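Local coordinates for protein putative oxidoreductase (Gluconobacter oxydans, PDB 3WJ7) that probably catalyses coenzyme-dependent oxidation or reduction of carbonyl substrates as a member of the short-chain dehydrogenase/reductase family, at residues Asp14-Thr22 against Leu33-Val44; Leu75-Val84 against Ala113-Cys124. All coordinates share one frame; numbering follows the deposited sequence.

Overall arrangement
Contacts 1 and 2 are two beta-alpha-beta units in the parallel part of one sheet, one after the other along the chain but not adjoining, within the Rossmann-type half expected of a short-chain dehydrogenase/reductase. Their centres lie about 11 Å apart, because strands 15-18 and 78-83 are neighbours: Leu17 N is 2.8 Å from Ile80 O, a probable hydrogen bond. A second probable bond runs from Arg41 NH1 to Lys76 O, 2.7 Å. Both strand pairs run toward the same, C-terminal end, where Gly20 opens the glycine-rich turn that in this family holds the coenzyme. A bound mercury ion marks this end, about 3 Å from the Cys124 side chain and about 9 Å from Gly20.

Contact 1: Asp14-Thr22 against Leu33-Val44; sequences DVTLVTGAT and LEERGHRLRLLV
Val18 CG1 sits among three leucine methyls, CD1 of Leu33, CD2 of Leu40 and CD2 of Leu42, the last at 3.9 Å. A short branched residue suits this place, since one methyl can serve the helix end and two strand residues at once. Leu42 CD2 also meets Ala21 CB. On the other face Leu17 has CG anti to its backbone N (chi1 172°), which lays CD1 against Leu43 CB, 4.1 Å away. Between these layers runs a parallel ladder: Thr16 N gives to Arg39 O, Arg41 N to Thr16 O, Val18 N to Arg41 O and Leu43 N to Val18 O.

Thr16 CG2 packs on Leu33 CD1, while OG1 meets His38 ND1 at 2.8 Å in the plane of the imidazole, a hydrogen bond in which either may donate. Val15 CG1 lies over the guanidinium of Arg41, whose nitrogens are held by Glu59 and by the carbonyls of Ala74 and Lys76. At the rim the Asp14 carboxylate stacks on the poorly ordered Arg39 guanidinium, planes 8° apart; OD2 is 3.2 Å from NH2, a salt bridge of charge alone. An asparagine in place of Asp14 would probably leave the Arg39 guanidinium without its opposite charge across the contact.

Strand 15-18, helix 24-35 and strand 39-44 form the first beta-alpha-beta unit of the Rossmann-type fold, whose glycine-rich turn, starting at Gly20, probably serves the coenzyme as in relatives. The helix ends in a Schellman motif at Gly37. Strand 59-62 flanks 39-44, strand 78-83 flanks 15-18, and helix 220-233 packs on His38.

Contact 2: Leu75-Val84 against Ala113-Cys124; sequences LKGVKILFHV and ALEAGVEKIIYC
Lys79 O accepts two successive amides of the facing chain, Glu119 N at 2.8 Å and Lys120 N at 3.2 Å. The first comes in tilted 31° from the carbonyl plane, the second within it. The doubling falls where the chain turns a corner at Lys79, just before the regular ladder begins. At the corner Glu119 crosses the lysine chain obliquely; its OE1 stays 4.5 Å from Lys79 NZ, too far for a salt bridge, so the two long polar residues meet mainly through the aliphatic part of the lysine.

Next to it Val118 divides its methyls. CG1, anti to the backbone N (chi1 165°), lies beside Lys79 O and near Leu81 CB, and CG2 meets Leu75 CD2 at 3.7 Å, the two side chains crossing at about a right angle. Ala113 and Ala116 are small enough to let the end of helix 95-115 come close to Leu75, and Ala113 CB also touches Leu81 CD2. That helix stops in a Schellman motif at Gly117 and leads into strand 120-124, closing a beta-alpha-beta crossover of the Rossmann-type fold.

The paired strands run parallel, with bonds from Leu81 N to Lys120 O, Ile122 N to Leu81 O, His83 N to Ile122 O and Cys124 N to His83 O. The Cys124 side chain lies about 3 Å from a bound mercury ion. Phe82 and Ile122 both point to the face packed against Leu231 of helix 220-233. On the opposite face His83 turns CD2 to the edge of Tyr123, 3.5 Å from CE1, their planes inclined at 42°. The imidazole is fixed in rotation from both ends, ND1 bonding to Thr19 OG1 and NE2 to Thr106 OG1.

Contact 1: Asp14-Thr22 against Leu33-Val44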
loop_
_atom_site.group_PDB
_atom_site.type_symbol
_atom_site.label_atom_id
_atom_site.label_comp_id
_atom_site.label_asym_id
_atom_site.label_seq_id
_atom_site.Cartn_x
_atom_site.Cartn_y
_atom_site.Cartn_z
ATOM N N ASP A 14 30.798 15.553 24.095
ATOM C CA ASP A 14 31.461 14.266 24.222
ATOM C C ASP A 14 30.420 13.154 24.269
ATOM O O ASP A 14 30.701 12.024 24.691
ATOM C CB ASP A 14 32.265 14.274 25.524
ATOM C CG ASP A 14 31.596 15.137 26.619
ATOM O OD1 ASP A 14 30.340 15.100 26.744
ATOM O OD2 ASP A 14 32.325 15.875 27.342
ATOM N N VAL A 15 29.205 13.478 23.841
ATOM C CA VAL A 15 28.106 12.515 23.907
ATOM C C VAL A 15 27.980 11.723 22.603
ATOM O O VAL A 15 28.114 12.280 21.513
ATOM C CB VAL A 15 26.768 13.191 24.252
ATOM C CG1 VAL A 15 25.656 12.159 24.325
ATOM C CG2 VAL A 15 26.885 13.951 25.558
ATOM N N THR A 16 27.784 10.411 22.752
ATOM C CA THR A 16 27.432 9.508 21.675
ATOM C C THR A 16 25.908 9.213 21.754
ATOM O O THR A 16 25.401 8.696 22.757
ATOM C CB THR A 16 28.321 8.273 21.789
ATOM O OG1 THR A 16 29.656 8.681 21.539
ATOM C CG2 THR A 16 27.981 7.196 20.771
ATOM N N LEU A 17 25.170 9.636 20.730
ATOM C CA LEU A 17 23.724 9.330 20.640
ATOM C C LEU A 17 23.519 8.068 19.804
ATOM O O LEU A 17 23.985 8.016 18.670
ATOM C CB LEU A 17 22.938 10.500 20.025
ATOM C CG LEU A 17 21.430 10.328 19.673
ATOM C CD1 LEU A 17 20.540 10.213 20.908
ATOM C CD2 LEU A 17 20.927 11.486 18.826
ATOM N N VAL A 18 22.849 7.050 20.348
ATOM C CA VAL A 18 22.437 5.907 19.519
ATOM C C VAL A 18 20.939 5.840 19.445
ATOM O O VAL A 18 20.290 6.065 20.439
ATOM C CB VAL A 18 23.069 4.529 19.905
ATOM C CG1 VAL A 18 24.020 4.587 21.088
ATOM C CG2 VAL A 18 22.012 3.437 20.029
ATOM N N THR A 19 20.382 5.600 18.264
ATOM C CA THR A 19 18.934 5.457 18.127
ATOM C C THR A 19 18.692 3.991 17.952
ATOM O O THR A 19 19.648 3.264 17.711
ATOM C CB THR A 19 18.391 6.118 16.863
ATOM O OG1 THR A 19 18.899 5.421 15.715
ATOM C CG2 THR A 19 18.770 7.585 16.824
ATOM N N GLY A 20 17.432 3.548 18.033
ATOM C CA GLY A 20 17.129 2.138 17.933
ATOM C C GLY A 20 17.747 1.215 18.987
ATOM O O GLY A 20 17.879 0.014 18.752
ATOM N N ALA A 21 18.054 1.743 20.175
ATOM C CA ALA A 21 18.769 0.990 21.192
ATOM C C ALA A 21 17.972 -0.108 21.881
ATOM O O ALA A 21 18.569 -0.982 22.510
ATOM C CB ALA A 21 19.345 1.934 22.218
ATOM N N THR A 22 16.646 -0.083 21.775
ATOM C CA THR A 22 15.806 -1.177 22.323
ATOM C C THR A 22 15.766 -2.400 21.391
ATOM O O THR A 22 15.381 -3.488 21.807
ATOM C CB THR A 22 14.377 -0.689 22.600
ATOM O OG1 THR A 22 13.806 -0.174 21.382
ATOM C CG2 THR A 22 14.416 0.471 23.585
ATOM N N LEU A 33 29.742 0.095 22.648
ATOM C CA LEU A 33 30.106 1.479 22.875
ATOM C C LEU A 33 30.344 1.776 24.348
ATOM O O LEU A 33 31.286 2.508 24.704
ATOM C CB LEU A 33 28.996 2.411 22.348
ATOM C CG LEU A 33 28.827 2.311 20.848
ATOM C CD1 LEU A 33 27.715 3.232 20.391
ATOM C CD2 LEU A 33 30.135 2.594 20.118
ATOM N N GLU A 34 29.473 1.237 25.194
ATOM C CA GLU A 34 29.617 1.394 26.631
ATOM C C GLU A 34 30.942 0.792 27.151
ATOM O O GLU A 34 31.627 1.439 27.937
ATOM C CB GLU A 34 28.434 0.779 27.357
ATOM C CG GLU A 34 28.422 1.053 28.854
ATOM C CD GLU A 34 27.745 2.367 29.199
ATOM O OE1 GLU A 34 26.713 2.697 28.546
ATOM O OE2 GLU A 34 28.237 3.060 30.128
ATOM N N GLU A 35 31.295 -0.422 26.706
ATOM C CA GLU A 35 32.515 -1.112 27.162
ATOM C C GLU A 35 33.758 -0.429 26.609
ATOM O O GLU A 35 34.837 -0.516 27.199
ATOM C CB GLU A 35 32.499 -2.616 26.806
ATOM C CG GLU A 35 31.250 -3.358 27.314
ATOM C CD GLU A 35 31.216 -4.850 26.964
ATOM O OE1 GLU A 35 32.164 -5.582 27.337
ATOM O OE2 GLU A 35 30.229 -5.305 26.332
ATOM N N ARG A 36 33.595 0.247 25.475
ATOM C CA ARG A 36 34.603 1.169 24.974
ATOM C C ARG A 36 34.611 2.574 25.670
ATOM O O ARG A 36 35.391 3.444 25.292
ATOM C CB ARG A 36 34.458 1.308 23.451
ATOM C CG ARG A 36 35.485 0.524 22.626
ATOM C CD ARG A 36 35.043 0.604 21.197
ATOM N NE ARG A 36 35.727 -0.214 20.195
ATOM C CZ ARG A 36 35.627 -1.539 20.039
ATOM N NH1 ARG A 36 34.948 -2.324 20.883
ATOM N NH2 ARG A 36 36.248 -2.097 19.016
ATOM N N GLY A 37 33.734 2.776 26.664
ATOM C CA GLY A 37 33.570 4.049 27.403
ATOM C C GLY A 37 33.143 5.352 26.699
ATOM O O GLY A 37 33.650 6.422 27.010
ATOM N N HIS A 38 32.208 5.280 25.757
ATOM C CA HIS A 38 31.515 6.478 25.296
ATOM C C HIS A 38 30.521 6.894 26.348
ATOM O O HIS A 38 30.060 6.056 27.124
ATOM C CB HIS A 38 30.761 6.167 24.007
ATOM C CG HIS A 38 31.662 5.917 22.851
ATOM N ND1 HIS A 38 31.596 6.651 21.689
ATOM C CD2 HIS A 38 32.691 5.052 22.693
ATOM C CE1 HIS A 38 32.535 6.236 20.856
ATOM N NE2 HIS A 38 33.218 5.270 21.444
ATOM N N ARG A 39 30.171 8.171 26.377
ATOM C CA ARG A 39 29.025 8.591 27.172
ATOM C C ARG A 39 27.788 8.462 26.286
ATOM O O ARG A 39 27.684 9.106 25.235
ATOM C CB ARG A 39 29.162 10.032 27.700
ATOM C CG ARG A 39 30.561 10.625 27.669
ATOM C CD ARG A 39 30.569 11.948 28.433
ATOM N NE ARG A 39 31.905 12.525 28.647
ATOM C CZ ARG A 39 32.177 13.520 29.498
ATOM N NH1 ARG A 39 31.213 14.065 30.238
ATOM N NH2 ARG A 39 33.419 13.975 29.615
ATOM N N LEU A 40 26.844 7.641 26.714
ATOM C CA LEU A 40 25.663 7.375 25.908
ATOM C C LEU A 40 24.413 8.218 26.208
ATOM O O LEU A 40 24.098 8.554 27.353
ATOM C CB LEU A 40 25.338 5.893 25.961
ATOM C CG LEU A 40 26.345 4.884 25.386
ATOM C CD1 LEU A 40 25.742 3.494 25.486
ATOM C CD2 LEU A 40 26.718 5.144 23.930
ATOM N N ARG A 41 23.729 8.597 25.139
ATOM C CA ARG A 41 22.352 9.051 25.217
ATOM C C ARG A 41 21.520 8.142 24.263
ATOM O O ARG A 41 21.925 7.840 23.146
ATOM C CB ARG A 41 22.242 10.547 24.868
ATOM C CG ARG A 41 20.804 11.107 24.916
ATOM C CD ARG A 41 20.713 12.603 24.567
ATOM N NE ARG A 41 21.560 13.389 25.443
ATOM C CZ ARG A 41 22.105 14.560 25.158
ATOM N NH1 ARG A 41 21.915 15.147 23.980
ATOM N NH2 ARG A 41 22.888 15.135 26.065
ATOM N N LEU A 42 20.366 7.685 24.695
ATOM C CA LEU A 42 19.637 6.710 23.897
ATOM C C LEU A 42 18.324 7.343 23.487
ATOM O O LEU A 42 17.563 7.740 24.338
ATOM C CB LEU A 42 19.420 5.425 24.707
ATOM C CG LEU A 42 20.698 4.768 25.280
ATOM C CD1 LEU A 42 20.399 3.506 26.057
ATOM C CD2 LEU A 42 21.782 4.480 24.256
ATOM N N LEU A 43 18.069 7.499 22.197
ATOM C CA LEU A 43 16.781 8.016 21.786
ATOM C C LEU A 43 15.809 6.853 21.845
ATOM O O LEU A 43 16.124 5.764 21.370
ATOM C CB LEU A 43 16.829 8.600 20.379
ATOM C CG LEU A 43 15.550 9.268 19.877
ATOM C CD1 LEU A 43 15.389 10.706 20.391
ATOM C CD2 LEU A 43 15.494 9.242 18.350
ATOM N N VAL A 44 14.668 7.082 22.484
ATOM C CA VAL A 44 13.569 6.106 22.550
ATOM C C VAL A 44 12.231 6.777 22.218
ATOM O O VAL A 44 12.095 8.010 22.364
ATOM C CB VAL A 44 13.429 5.524 23.958
ATOM C CG1 VAL A 44 14.670 4.722 24.344
ATOM C CG2 VAL A 44 13.142 6.648 24.956
#

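Contact 2: Leu75-Val84 against Ala113-Cys124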
loop_
_atom_site.group_PDB
_atom_site.type_symbol
_atom_site.label_atom_id
_atom_site.label_comp_id
_atom_site.label_asym_id
_atom_site.label_seq_id
_atom_site.Cartn_x
_atom_site.Cartn_y
_atom_site.Cartn_z
ATOM N N LEU A 75 19.962 15.899 20.155
ATOM C CA LEU A 75 21.260 16.034 19.555
ATOM C C LEU A 75 22.085 17.191 20.184
ATOM O O LEU A 75 23.261 17.400 19.838
ATOM C CB LEU A 75 21.119 16.238 18.037
ATOM C CG LEU A 75 20.663 15.099 17.128
ATOM C CD1 LEU A 75 19.755 15.603 16.001
ATOM C CD2 LEU A 75 21.850 14.321 16.584
ATOM N N LYS A 76 21.504 17.930 21.126
ATOM C CA LYS A 76 22.327 18.939 21.835
ATOM C C LYS A 76 23.534 18.309 22.551
ATOM O O LYS A 76 23.388 17.362 23.324
ATOM C CB LYS A 76 21.450 19.756 22.785
ATOM C CG LYS A 76 22.172 20.826 23.571
ATOM C CD LYS A 76 21.141 21.690 24.263
ATOM C CE LYS A 76 21.678 22.206 25.581
ATOM N NZ LYS A 76 20.673 23.125 26.175
ATOM N N GLY A 77 24.729 18.807 22.238
ATOM C CA GLY A 77 25.989 18.378 22.869
ATOM C C GLY A 77 26.528 17.057 22.355
ATOM O O GLY A 77 27.420 16.453 22.983
ATOM N N VAL A 78 25.984 16.592 21.218
ATOM C CA VAL A 78 26.320 15.254 20.653
ATOM C C VAL A 78 27.448 15.293 19.595
ATOM O O VAL A 78 27.337 15.976 18.608
ATOM C CB VAL A 78 25.050 14.575 20.054
ATOM C CG1 VAL A 78 25.402 13.306 19.273
ATOM C CG2 VAL A 78 24.001 14.307 21.143
ATOM N N LYS A 79 28.509 14.527 19.777
ATOM C CA LYS A 79 29.613 14.529 18.834
ATOM C C LYS A 79 29.435 13.458 17.740
ATOM O O LYS A 79 29.871 13.646 16.577
ATOM C CB LYS A 79 30.926 14.286 19.621
ATOM C CG LYS A 79 32.172 13.999 18.773
ATOM C CD LYS A 79 33.368 13.571 19.628
ATOM C CE LYS A 79 34.691 13.702 18.864
ATOM N NZ LYS A 79 35.622 12.572 19.165
ATOM N N ILE A 80 28.848 12.327 18.152
ATOM C CA ILE A 80 28.772 11.092 17.367
ATOM C C ILE A 80 27.366 10.470 17.446
ATOM O O ILE A 80 26.750 10.339 18.529
ATOM C CB ILE A 80 29.775 10.037 17.861
ATOM C CG1 ILE A 80 31.235 10.460 17.582
ATOM C CG2 ILE A 80 29.524 8.689 17.211
ATOM C CD1 ILE A 80 32.163 9.908 18.643
ATOM N N LEU A 81 26.888 10.094 16.271
ATOM C CA LEU A 81 25.598 9.523 16.097
ATOM C C LEU A 81 25.719 8.156 15.406
ATOM O O LEU A 81 26.332 8.020 14.332
ATOM C CB LEU A 81 24.718 10.458 15.284
ATOM C CG LEU A 81 23.401 9.797 14.854
ATOM C CD1 LEU A 81 22.519 9.464 16.067
ATOM C CD2 LEU A 81 22.647 10.674 13.872
ATOM N N PHE A 82 25.145 7.159 16.080
ATOM C CA PHE A 82 24.847 5.839 15.530
ATOM C C PHE A 82 23.352 5.751 15.245
ATOM O O PHE A 82 22.548 5.711 16.179
ATOM C CB PHE A 82 25.233 4.749 16.521
ATOM C CG PHE A 82 26.685 4.582 16.658
ATOM C CD1 PHE A 82 27.348 3.602 15.943
ATOM C CD2 PHE A 82 27.422 5.437 17.485
ATOM C CE1 PHE A 82 28.745 3.440 16.068
ATOM C CE2 PHE A 82 28.800 5.298 17.599
ATOM C CZ PHE A 82 29.467 4.292 16.905
ATOM N N HIS A 83 22.979 5.718 13.979
ATOM C CA HIS A 83 21.569 5.582 13.619
ATOM C C HIS A 83 21.284 4.130 13.358
ATOM O O HIS A 83 21.668 3.623 12.335
ATOM C CB HIS A 83 21.224 6.379 12.353
ATOM C CG HIS A 83 19.776 6.279 11.966
ATOM N ND1 HIS A 83 18.795 5.876 12.853
ATOM C CD2 HIS A 83 19.141 6.546 10.797
ATOM C CE1 HIS A 83 17.627 5.891 12.244
ATOM N NE2 HIS A 83 17.812 6.293 10.997
ATOM N N VAL A 84 20.639 3.452 14.281
ATOM C CA VAL A 84 20.252 2.075 14.013
ATOM C C VAL A 84 18.712 1.949 13.906
ATOM O O VAL A 84 17.993 2.471 14.736
ATOM C CB VAL A 84 20.773 1.121 15.099
ATOM C CG1 VAL A 84 20.521 -0.331 14.665
ATOM C CG2 VAL A 84 22.253 1.385 15.406
ATOM N N ALA A 113 21.157 16.181 12.635
ATOM C CA ALA A 113 22.549 15.959 13.127
ATOM C C ALA A 113 23.543 16.896 12.437
ATOM O O ALA A 113 24.573 17.319 13.009
ATOM C CB ALA A 113 22.973 14.529 12.891
ATOM N N LEU A 114 23.223 17.184 11.188
ATOM C CA LEU A 114 23.987 18.096 10.385
ATOM C C LEU A 114 23.835 19.466 11.007
ATOM O O LEU A 114 24.830 20.107 11.349
ATOM C CB LEU A 114 23.444 18.090 8.956
ATOM C CG LEU A 114 24.210 18.835 7.880
ATOM C CD1 LEU A 114 25.622 18.295 7.798
ATOM C CD2 LEU A 114 23.517 18.666 6.548
ATOM N N GLU A 115 22.579 19.883 11.165
ATOM C CA GLU A 115 22.238 21.128 11.829
ATOM C C GLU A 115 22.805 21.284 13.255
ATOM O O GLU A 115 23.262 22.370 13.602
ATOM C CB GLU A 115 20.735 21.339 11.816
ATOM C CG GLU A 115 20.272 21.850 10.470
ATOM C CD GLU A 115 18.917 21.300 9.992
ATOM O OE1 GLU A 115 18.049 20.965 10.836
ATOM O OE2 GLU A 115 18.736 21.202 8.747
ATOM N N ALA A 116 22.813 20.227 14.070
ATOM C CA ALA A 116 23.376 20.326 15.432
ATOM C C ALA A 116 24.918 20.322 15.415
ATOM O O ALA A 116 25.567 20.497 16.441
ATOM C CB ALA A 116 22.858 19.201 16.301
ATOM N N GLY A 117 25.510 20.109 14.246
ATOM C CA GLY A 117 26.956 20.050 14.143
ATOM C C GLY A 117 27.593 18.766 14.645
ATOM O O GLY A 117 28.757 18.788 15.001
ATOM N N VAL A 118 26.855 17.639 14.653
ATOM C CA VAL A 118 27.447 16.300 14.922
ATOM C C VAL A 118 28.630 16.061 13.998
ATOM O O VAL A 118 28.535 16.352 12.823
ATOM C CB VAL A 118 26.401 15.153 14.762
ATOM C CG1 VAL A 118 27.080 13.778 14.663
ATOM C CG2 VAL A 118 25.377 15.183 15.900
ATOM N N GLU A 119 29.731 15.539 14.525
ATOM C CA GLU A 119 30.979 15.431 13.768
ATOM C C GLU A 119 31.029 14.164 12.959
ATOM O O GLU A 119 31.630 14.131 11.886
ATOM C CB GLU A 119 32.206 15.421 14.704
ATOM C CG GLU A 119 32.592 16.782 15.275
ATOM C CD GLU A 119 33.565 16.691 16.456
ATOM O OE1 GLU A 119 34.574 15.941 16.366
ATOM O OE2 GLU A 119 33.323 17.383 17.478
ATOM N N LYS A 120 30.474 13.095 13.520
ATOM C CA LYS A 120 30.491 11.814 12.832
ATOM C C LYS A 120 29.206 11.004 13.023
ATOM O O LYS A 120 28.673 10.915 14.140
ATOM C CB LYS A 120 31.726 10.999 13.198
ATOM C CG LYS A 120 32.127 10.064 12.062
ATOM C CD LYS A 120 33.557 9.559 12.236
ATOM C CE LYS A 120 34.566 10.433 11.490
ATOM N NZ LYS A 120 35.798 9.642 11.310
ATOM N N ILE A 121 28.728 10.431 11.913
ATOM C CA ILE A 121 27.490 9.698 11.883
ATOM C C ILE A 121 27.807 8.327 11.363
ATOM O O ILE A 121 28.478 8.170 10.343
ATOM C CB ILE A 121 26.471 10.412 10.968
ATOM C CG1 ILE A 121 26.082 11.727 11.604
ATOM C CG2 ILE A 121 25.194 9.583 10.784
ATOM C CD1 ILE A 121 25.449 12.700 10.641
ATOM N N ILE A 122 27.364 7.312 12.075
ATOM C CA ILE A 122 27.440 5.976 11.520
ATOM C C ILE A 122 26.031 5.502 11.255
ATOM O O ILE A 122 25.184 5.420 12.178
ATOM C CB ILE A 122 28.108 5.029 12.482
ATOM C CG1 ILE A 122 29.580 5.397 12.610
ATOM C CG2 ILE A 122 27.962 3.560 12.042
ATOM C CD1 ILE A 122 29.977 4.772 13.900
ATOM N N TYR A 123 25.774 5.211 9.984
ATOM C CA TYR A 123 24.476 4.816 9.565
ATOM C C TYR A 123 24.400 3.307 9.390
ATOM O O TYR A 123 25.174 2.701 8.598
ATOM C CB TYR A 123 24.105 5.504 8.267
ATOM C CG TYR A 123 22.763 5.015 7.783
ATOM C CD1 TYR A 123 21.639 5.126 8.588
ATOM C CD2 TYR A 123 22.640 4.372 6.577
ATOM C CE1 TYR A 123 20.405 4.665 8.177
ATOM C CE2 TYR A 123 21.416 3.906 6.143
ATOM C CZ TYR A 123 20.309 4.062 6.954
ATOM O OH TYR A 123 19.120 3.611 6.532
ATOM N N CYS A 124 23.454 2.697 10.115
ATOM C CA CYS A 124 23.240 1.272 9.996
ATOM C C CYS A 124 22.285 0.996 8.893
ATOM O O CYS A 124 21.134 1.397 8.939
ATOM C CB CYS A 124 22.760 0.661 11.284
ATOM S SG CYS A 124 23.026 -1.153 11.303
#